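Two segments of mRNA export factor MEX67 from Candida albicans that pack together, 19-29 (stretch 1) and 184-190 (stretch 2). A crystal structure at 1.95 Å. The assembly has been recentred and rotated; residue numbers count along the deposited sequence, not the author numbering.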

# COMPACT_ATOMS: atom_id res chain seq x y z
N ASN B 19 -16.23 -13.05 2.66
CA ASN B 19 -17.58 -12.64 3.03
C ASN B 19 -17.61 -11.20 3.51
O ASN B 19 -18.51 -10.44 3.14
N PHE B 20 -16.65 -10.82 4.36
CA PHE B 20 -16.57 -9.46 4.87
C PHE B 20 -16.51 -8.48 3.70
O PHE B 20 -17.28 -7.53 3.66
N ILE B 21 -15.61 -8.74 2.76
CA ILE B 21 -15.38 -7.87 1.61
C ILE B 21 -16.60 -7.81 0.68
O ILE B 21 -16.92 -6.75 0.14
N ALA B 22 -17.27 -8.95 0.50
CA ALA B 22 -18.45 -9.06 -0.35
C ALA B 22 -19.61 -8.20 0.18
O ALA B 22 -20.23 -7.46 -0.58
N ASN B 23 -19.88 -8.32 1.47
CA ASN B 23 -20.92 -7.52 2.12
C ASN B 23 -20.52 -6.05 2.21
O ASN B 23 -21.36 -5.17 2.02
N TYR B 24 -19.24 -5.79 2.52
CA TYR B 24 -18.74 -4.43 2.64
C TYR B 24 -18.97 -3.66 1.35
O TYR B 24 -19.52 -2.56 1.38
N LEU B 25 -18.56 -4.24 0.24
CA LEU B 25 -18.63 -3.57 -1.06
C LEU B 25 -20.05 -3.40 -1.56
O LEU B 25 -20.36 -2.40 -2.20
N LYS B 26 -20.92 -4.38 -1.28
CA LYS B 26 -22.34 -4.23 -1.58
C LYS B 26 -22.87 -2.94 -0.98
O LYS B 26 -23.47 -2.13 -1.69
N LEU B 27 -22.62 -2.72 0.31
CA LEU B 27 -23.11 -1.53 1.03
C LEU B 27 -22.32 -0.26 0.70
O LEU B 27 -22.88 0.85 0.72
N TRP B 28 -21.04 -0.42 0.39
CA TRP B 28 -20.20 0.72 -0.02
C TRP B 28 -20.73 1.33 -1.32
O TRP B 28 -20.66 2.53 -1.52
N ASP B 29 -21.25 0.48 -2.21
CA ASP B 29 -21.87 0.94 -3.44
C ASP B 29 -23.34 1.36 -3.24
O ASP B 29 -23.86 2.15 -4.01
N ASP B 184 -6.33 0.47 -3.52
CA ASP B 184 -5.99 -0.54 -2.53
C ASP B 184 -6.61 -0.12 -1.20
O ASP B 184 -6.60 1.05 -0.85
N ARG B 185 -7.15 -1.08 -0.46
CA ARG B 185 -7.80 -0.78 0.80
C ARG B 185 -7.44 -1.84 1.84
O ARG B 185 -7.59 -3.03 1.58
N THR B 186 -7.02 -1.38 3.02
CA THR B 186 -6.56 -2.24 4.11
C THR B 186 -7.45 -2.05 5.34
O THR B 186 -7.64 -0.94 5.80
N PHE B 187 -7.97 -3.17 5.84
CA PHE B 187 -8.77 -3.21 7.05
C PHE B 187 -8.01 -4.00 8.13
O PHE B 187 -7.45 -5.06 7.85
N VAL B 188 -7.98 -3.50 9.36
CA VAL B 188 -7.66 -4.33 10.52
C VAL B 188 -9.00 -4.63 11.20
O VAL B 188 -9.67 -3.71 11.66
N VAL B 189 -9.39 -5.90 11.22
CA VAL B 189 -10.67 -6.32 11.78
C VAL B 189 -10.44 -7.11 13.08
O VAL B 189 -9.60 -8.01 13.12
N ILE B 190 -11.18 -6.77 14.13
CA ILE B 190 -11.03 -7.39 15.45
C ILE B 190 -12.37 -7.96 15.97
O ILE B 190 -13.43 -7.61 15.47

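This is an aromatic contact between a helix and a strand, made entirely by side chains and finished at one end by a cation-pi interaction, with no hydrogen bond crossing it. The axes come no closer than 11.9 Å, a gap bridged mainly by large side chains. From the helix, Phe20, Tyr24 and Trp28, spaced one turn apart and all with chi1 t, point toward the strand; from the strand, the alternate residues Arg185, Phe187 and Val189 answer them.

Phe187 (chi1 m) is the hub. Phe20 turns its edge to the Phe187 face, CE2 of Phe20 lying 3.9 Å from CG of Phe187. Phe187 turns its own edge to the face of Tyr24, with Phe187 CE1 3.6 Å from Tyr24 CE1. Flat rings suit such interlocking. Ile21 starts sideways, but its m,m rotamer brings Ile21 CD1 to 3.8 Å from Phe187 CE2. Compact, branched Val189 (t) sets CG2 over a face of Phe20, 4.2 Å from Phe20 CZ.

Arg185, extended with chi1 to chi3 all t, reaches far enough to bring its cationic group, edge-on, over the face of Trp28 in a cation-pi interaction: Arg185 CZ sits 4.2 Å from the centroid of the six-membered ring of Trp28. Tyr24 OH lies 3.0 Å from Arg185 NH1, but the angle is poor for a hydrogen bond; both atoms find partners elsewhere in the structure.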

# COMPACT_ATOMS: atom_id res chain seq x y z
CB ASN B 19 -18.15 -13.56 4.11
CG ASN B 19 -18.42 -14.97 3.61
OD1 ASN B 19 -18.10 -15.31 2.46
ND2 ASN B 19 -19.00 -15.79 4.47
CB PHE B 20 -15.34 -9.28 5.77
CG PHE B 20 -15.11 -7.85 6.21
CD1 PHE B 20 -15.76 -7.35 7.33
CD2 PHE B 20 -14.26 -7.02 5.50
CE1 PHE B 20 -15.56 -6.03 7.74
CE2 PHE B 20 -14.06 -5.70 5.90
CZ PHE B 20 -14.71 -5.21 7.02
CB ILE B 21 -14.11 -8.32 0.83
CG1 ILE B 21 -12.83 -8.02 1.63
CG2 ILE B 21 -14.04 -7.68 -0.57
CD1 ILE B 21 -12.49 -6.52 1.79
CB ALA B 22 -18.89 -10.52 -0.49
CB ASN B 23 -21.23 -8.05 3.52
CG ASN B 23 -22.26 -7.19 4.25
OD1 ASN B 23 -21.98 -6.65 5.33
ND2 ASN B 23 -23.44 -7.04 3.65
CB TYR B 24 -17.23 -4.38 2.99
CG TYR B 24 -16.81 -3.01 3.49
CD1 TYR B 24 -16.67 -2.76 4.85
CD2 TYR B 24 -16.61 -1.95 2.60
CE1 TYR B 24 -16.33 -1.50 5.32
CE2 TYR B 24 -16.27 -0.68 3.06
CZ TYR B 24 -16.13 -0.47 4.42
OH TYR B 24 -15.80 0.77 4.89
CB LEU B 25 -17.77 -4.31 -2.09
CG LEU B 25 -16.25 -4.15 -1.92
CD1 LEU B 25 -15.53 -4.88 -3.05
CD2 LEU B 25 -15.84 -2.68 -1.87
CB LYS B 26 -23.14 -5.43 -1.04
CG LYS B 26 -24.56 -5.52 -1.62
CD LYS B 26 -25.31 -6.76 -1.10
CE LYS B 26 -26.01 -6.49 0.25
NZ LYS B 26 -27.21 -7.34 0.42
CB LEU B 27 -23.11 -1.78 2.54
CG LEU B 27 -24.00 -2.95 3.01
CD1 LEU B 27 -24.06 -3.03 4.53
CD2 LEU B 27 -25.39 -2.85 2.43
CB TRP B 28 -18.74 0.29 -0.20
CG TRP B 28 -17.85 1.42 -0.53
CD1 TRP B 28 -17.37 1.76 -1.77
CD2 TRP B 28 -17.34 2.41 0.37
NE1 TRP B 28 -16.59 2.89 -1.69
CE2 TRP B 28 -16.55 3.31 -0.39
CE3 TRP B 28 -17.46 2.63 1.75
CZ2 TRP B 28 -15.90 4.40 0.18
CZ3 TRP B 28 -16.81 3.71 2.32
CH2 TRP B 28 -16.04 4.58 1.54
CB ASP B 29 -21.82 -0.15 -4.52
CG ASP B 29 -20.40 -0.52 -4.95
OD1 ASP B 29 -19.43 0.26 -4.74
OD2 ASP B 29 -20.19 -1.59 -5.55
CB ASP B 184 -4.48 -0.64 -2.39
CG ASP B 184 -3.76 -0.58 -3.73
OD1 ASP B 184 -3.53 -1.66 -4.34
OD2 ASP B 184 -3.39 0.52 -4.24
CB ARG B 185 -9.31 -0.73 0.61
CG ARG B 185 -10.04 -0.04 1.74
CD ARG B 185 -11.50 0.28 1.43
NE ARG B 185 -12.08 1.07 2.50
CZ ARG B 185 -13.24 1.71 2.44
NH1 ARG B 185 -13.67 2.39 3.49
NH2 ARG B 185 -13.97 1.69 1.34
CB THR B 186 -5.10 -1.90 4.46
OG1 THR B 186 -4.25 -2.22 3.36
CG2 THR B 186 -4.56 -2.78 5.60
CB PHE B 187 -10.10 -3.94 6.79
CG PHE B 187 -10.95 -3.34 5.70
CD1 PHE B 187 -11.93 -2.40 6.01
CD2 PHE B 187 -10.82 -3.75 4.38
CE1 PHE B 187 -12.74 -1.86 5.02
CE2 PHE B 187 -11.62 -3.22 3.38
CZ PHE B 187 -12.59 -2.28 3.70
CB VAL B 188 -6.72 -3.63 11.51
CG1 VAL B 188 -6.44 -4.52 12.73
CG2 VAL B 188 -5.42 -3.24 10.83
CB VAL B 189 -11.47 -7.18 10.78
CG1 VAL B 189 -12.90 -7.43 11.27
CG2 VAL B 189 -11.48 -6.52 9.39
CB ILE B 190 -10.41 -6.37 16.45
CG1 ILE B 190 -11.33 -5.16 16.66
CG2 ILE B 190 -9.04 -5.91 15.97
CD1 ILE B 190 -10.86 -4.20 17.75